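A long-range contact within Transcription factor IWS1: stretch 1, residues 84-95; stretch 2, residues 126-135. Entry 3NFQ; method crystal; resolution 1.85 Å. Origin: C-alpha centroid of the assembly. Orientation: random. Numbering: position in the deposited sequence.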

# COMPACT_ATOMS: atom_id res chain seq x y z
N TRP A 84 1.23 3.10 -3.06
CA TRP A 84 0.43 2.31 -4.01
C TRP A 84 -1.07 2.59 -3.96
O TRP A 84 -1.72 2.62 -5.00
CB TRP A 84 0.70 0.81 -3.85
CG TRP A 84 2.01 0.40 -4.38
CD1 TRP A 84 3.13 1.17 -4.53
CD2 TRP A 84 2.37 -0.91 -4.79
NE1 TRP A 84 4.17 0.41 -5.00
CE2 TRP A 84 3.72 -0.87 -5.19
CE3 TRP A 84 1.67 -2.12 -4.89
CZ2 TRP A 84 4.38 -1.96 -5.67
CZ3 TRP A 84 2.35 -3.24 -5.35
CH2 TRP A 84 3.68 -3.16 -5.74
N LEU A 85 -1.63 2.86 -2.78
CA LEU A 85 -3.09 2.97 -2.63
C LEU A 85 -3.56 4.39 -2.91
O LEU A 85 -4.72 4.60 -3.25
CB LEU A 85 -3.45 2.61 -1.17
CG LEU A 85 -3.41 1.08 -0.88
CD1 LEU A 85 -3.59 0.82 0.62
CD2 LEU A 85 -4.46 0.38 -1.72
N GLU A 86 -2.69 5.36 -2.70
CA GLU A 86 -3.17 6.74 -2.69
C GLU A 86 -3.70 7.20 -4.03
O GLU A 86 -3.20 6.80 -5.10
CB GLU A 86 -2.08 7.71 -2.16
CG GLU A 86 -1.07 8.14 -3.14
CD GLU A 86 0.17 8.81 -2.49
OE1 GLU A 86 0.09 9.22 -1.33
OE2 GLU A 86 1.22 8.93 -3.17
N PRO A 87 -4.73 8.07 -3.99
CA PRO A 87 -5.30 8.56 -5.22
C PRO A 87 -4.36 9.52 -5.89
O PRO A 87 -3.58 10.22 -5.22
CB PRO A 87 -6.58 9.31 -4.77
CG PRO A 87 -6.38 9.57 -3.36
CD PRO A 87 -5.47 8.51 -2.80
N LEU A 88 -4.49 9.61 -7.20
CA LEU A 88 -3.73 10.60 -7.94
C LEU A 88 -4.52 11.88 -7.77
O LEU A 88 -5.65 11.85 -7.28
CB LEU A 88 -3.69 10.24 -9.43
CG LEU A 88 -3.02 8.88 -9.78
CD1 LEU A 88 -3.02 8.78 -11.28
CD2 LEU A 88 -1.64 8.88 -9.30
N PRO A 89 -3.94 13.00 -8.19
CA PRO A 89 -4.62 14.30 -8.05
C PRO A 89 -6.01 14.42 -8.69
O PRO A 89 -6.89 15.11 -8.13
CB PRO A 89 -3.61 15.26 -8.68
CG PRO A 89 -2.25 14.61 -8.37
CD PRO A 89 -2.56 13.14 -8.69
N ASP A 90 -6.26 13.74 -9.82
CA ASP A 90 -7.61 13.65 -10.41
C ASP A 90 -8.57 12.73 -9.69
O ASP A 90 -9.75 12.60 -10.08
CB ASP A 90 -7.54 13.32 -11.90
CG ASP A 90 -7.21 11.85 -12.16
OD1 ASP A 90 -6.87 11.09 -11.20
OD2 ASP A 90 -7.30 11.45 -13.34
N GLY A 91 -8.09 12.08 -8.63
CA GLY A 91 -8.94 11.28 -7.78
C GLY A 91 -8.94 9.82 -8.13
O GLY A 91 -9.56 9.02 -7.43
N SER A 92 -8.20 9.45 -9.18
CA SER A 92 -8.23 8.06 -9.67
C SER A 92 -7.38 7.13 -8.79
O SER A 92 -6.42 7.55 -8.13
CB SER A 92 -7.84 8.00 -11.12
OG SER A 92 -6.47 8.29 -11.22
N LEU A 93 -7.74 5.85 -8.81
CA LEU A 93 -7.22 4.90 -7.88
C LEU A 93 -6.44 3.79 -8.61
O LEU A 93 -6.61 3.63 -9.83
CB LEU A 93 -8.40 4.31 -7.12
CG LEU A 93 -9.04 5.36 -6.20
CD1 LEU A 93 -10.31 4.80 -5.72
CD2 LEU A 93 -8.02 5.71 -5.06
N PRO A 94 -5.61 3.04 -7.89
CA PRO A 94 -5.01 1.87 -8.60
C PRO A 94 -6.08 0.87 -8.93
O PRO A 94 -7.24 1.01 -8.57
CB PRO A 94 -4.04 1.30 -7.57
CG PRO A 94 -4.68 1.71 -6.16
CD PRO A 94 -5.20 3.11 -6.47
N SER A 95 -5.67 -0.24 -9.58
CA SER A 95 -6.65 -1.19 -9.99
C SER A 95 -7.29 -1.85 -8.78
O SER A 95 -6.72 -1.88 -7.66
CB SER A 95 -5.90 -2.26 -10.81
OG SER A 95 -5.03 -3.01 -9.99
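Stretch 2, residues 126-135: IFYTKSKRVE

Stretch 2 comes in as the end of a helix, with Ile126, Phe127 and Tyr128 firmly helical, then leaves it for a type I turn from Ser131 to Val134 that is pinned by Arg133 N to Ser131 OG at 2.9 Å. It lies against the loop that follows the helical Leu85, and the backbones stay well apart: the nearest CA atoms, those of Ser92 and Arg133, are 7.7 Å from each other, so side chains fill the gap.

The one direct hydrogen bond across the contact is buried. Tyr128 OH donates to Leu85 O at 2.6 Å, near the plane of the ring, giving a partner to a carbonyl where the helix runs out.

Packing is centred on Leu93. Its CD2 lies 3.7 Å from Phe127 CE2 and 3.6 Å from Tyr128 OH, while its CD1 reaches Val134 CG2 at 3.7 Å. Phe127, with chi1 t, offers a ring face to Pro87, whose CG sits 3.6 Å from the ring centroid in a CH-pi contact.

The polar fringe is looser. Arg133 extends along the turn formed by Leu88 to Gly91, its guanidinium face covering Ser92 CA, 3.7 Å from NH1. Water 2 bridges the stretches, donating to Gly91 O at 2.6 Å and lying 3.1 Å from Ser131 OG.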

# COMPACT_ATOMS: atom_id res chain seq x y z
N ILE A 126 -8.75 6.56 5.24
CA ILE A 126 -9.95 7.38 5.42
C ILE A 126 -10.57 7.76 4.06
O ILE A 126 -11.78 7.67 3.86
CB ILE A 126 -9.66 8.64 6.31
CG1 ILE A 126 -9.41 8.19 7.76
CG2 ILE A 126 -10.85 9.65 6.23
CD1 ILE A 126 -8.79 9.21 8.68
N PHE A 127 -9.73 8.19 3.10
CA PHE A 127 -10.19 8.53 1.78
C PHE A 127 -10.96 7.34 1.14
O PHE A 127 -12.00 7.51 0.47
CB PHE A 127 -8.97 8.92 0.89
CG PHE A 127 -9.31 9.06 -0.57
CD1 PHE A 127 -9.74 10.27 -1.12
CD2 PHE A 127 -9.24 7.96 -1.41
CE1 PHE A 127 -10.09 10.38 -2.49
CE2 PHE A 127 -9.58 8.09 -2.76
CZ PHE A 127 -9.99 9.25 -3.30
N TYR A 128 -10.48 6.13 1.38
CA TYR A 128 -11.18 4.94 0.81
C TYR A 128 -12.61 4.77 1.41
O TYR A 128 -13.52 4.25 0.75
CB TYR A 128 -10.35 3.69 1.07
CG TYR A 128 -9.41 3.43 -0.11
CD1 TYR A 128 -8.25 4.19 -0.25
CD2 TYR A 128 -9.68 2.45 -1.08
CE1 TYR A 128 -7.35 3.97 -1.34
CE2 TYR A 128 -8.78 2.22 -2.17
CZ TYR A 128 -7.61 3.00 -2.28
OH TYR A 128 -6.69 2.87 -3.31
N THR A 129 -12.79 5.24 2.65
CA THR A 129 -14.13 5.14 3.31
C THR A 129 -15.17 6.06 2.70
O THR A 129 -16.40 5.79 2.81
CB THR A 129 -14.08 5.38 4.82
OG1 THR A 129 -13.86 6.78 5.09
CG2 THR A 129 -13.01 4.53 5.49
N LYS A 130 -14.68 7.11 2.03
CA LYS A 130 -15.50 8.21 1.45
C LYS A 130 -15.61 8.29 -0.08
O LYS A 130 -16.65 8.73 -0.60
CB LYS A 130 -14.91 9.56 1.89
CG LYS A 130 -15.06 9.90 3.37
CD LYS A 130 -14.22 11.16 3.56
CE LYS A 130 -13.95 11.55 5.02
NZ LYS A 130 -12.95 12.69 5.01
N SER A 131 -14.56 7.89 -0.82
CA SER A 131 -14.54 8.10 -2.26
C SER A 131 -15.64 7.32 -2.93
O SER A 131 -15.81 6.11 -2.68
CB SER A 131 -13.18 7.74 -2.87
OG SER A 131 -13.29 7.38 -4.25
N LYS A 132 -16.35 8.00 -3.83
CA LYS A 132 -17.37 7.34 -4.65
C LYS A 132 -16.81 6.31 -5.61
O LYS A 132 -17.56 5.54 -6.19
CB LYS A 132 -18.13 8.36 -5.49
CG LYS A 132 -18.76 9.50 -4.69
CD LYS A 132 -19.67 8.99 -3.58
CE LYS A 132 -20.02 10.15 -2.64
NZ LYS A 132 -21.05 9.79 -1.62
N ARG A 133 -15.50 6.30 -5.80
CA ARG A 133 -14.89 5.36 -6.77
C ARG A 133 -14.56 3.98 -6.22
O ARG A 133 -14.11 3.09 -6.97
CB ARG A 133 -13.60 5.94 -7.32
CG ARG A 133 -13.79 7.29 -7.96
CD ARG A 133 -12.63 7.49 -8.87
NE ARG A 133 -12.54 8.86 -9.34
CZ ARG A 133 -11.99 9.22 -10.49
NH1 ARG A 133 -11.50 8.30 -11.32
NH2 ARG A 133 -11.93 10.50 -10.80
N VAL A 134 -14.73 3.80 -4.91
CA VAL A 134 -14.28 2.57 -4.24
C VAL A 134 -15.45 1.61 -4.15
O VAL A 134 -16.53 2.01 -3.86
CB VAL A 134 -13.73 2.89 -2.83
CG1 VAL A 134 -13.31 1.63 -2.08
CG2 VAL A 134 -12.56 3.86 -2.94
N GLU A 135 -15.21 0.35 -4.45
CA GLU A 135 -16.22 -0.68 -4.30
C GLU A 135 -16.62 -0.84 -2.85
O GLU A 135 -15.78 -0.80 -1.98
CB GLU A 135 -15.62 -1.98 -4.80
CG GLU A 135 -15.44 -1.97 -6.31
CD GLU A 135 -16.76 -1.64 -7.05
OE1 GLU A 135 -17.79 -2.31 -6.77
OE2 GLU A 135 -16.78 -0.70 -7.89
O HOH W 1 -10.73 11.26 -13.72
O HOH W 2 -11.70 9.39 -5.99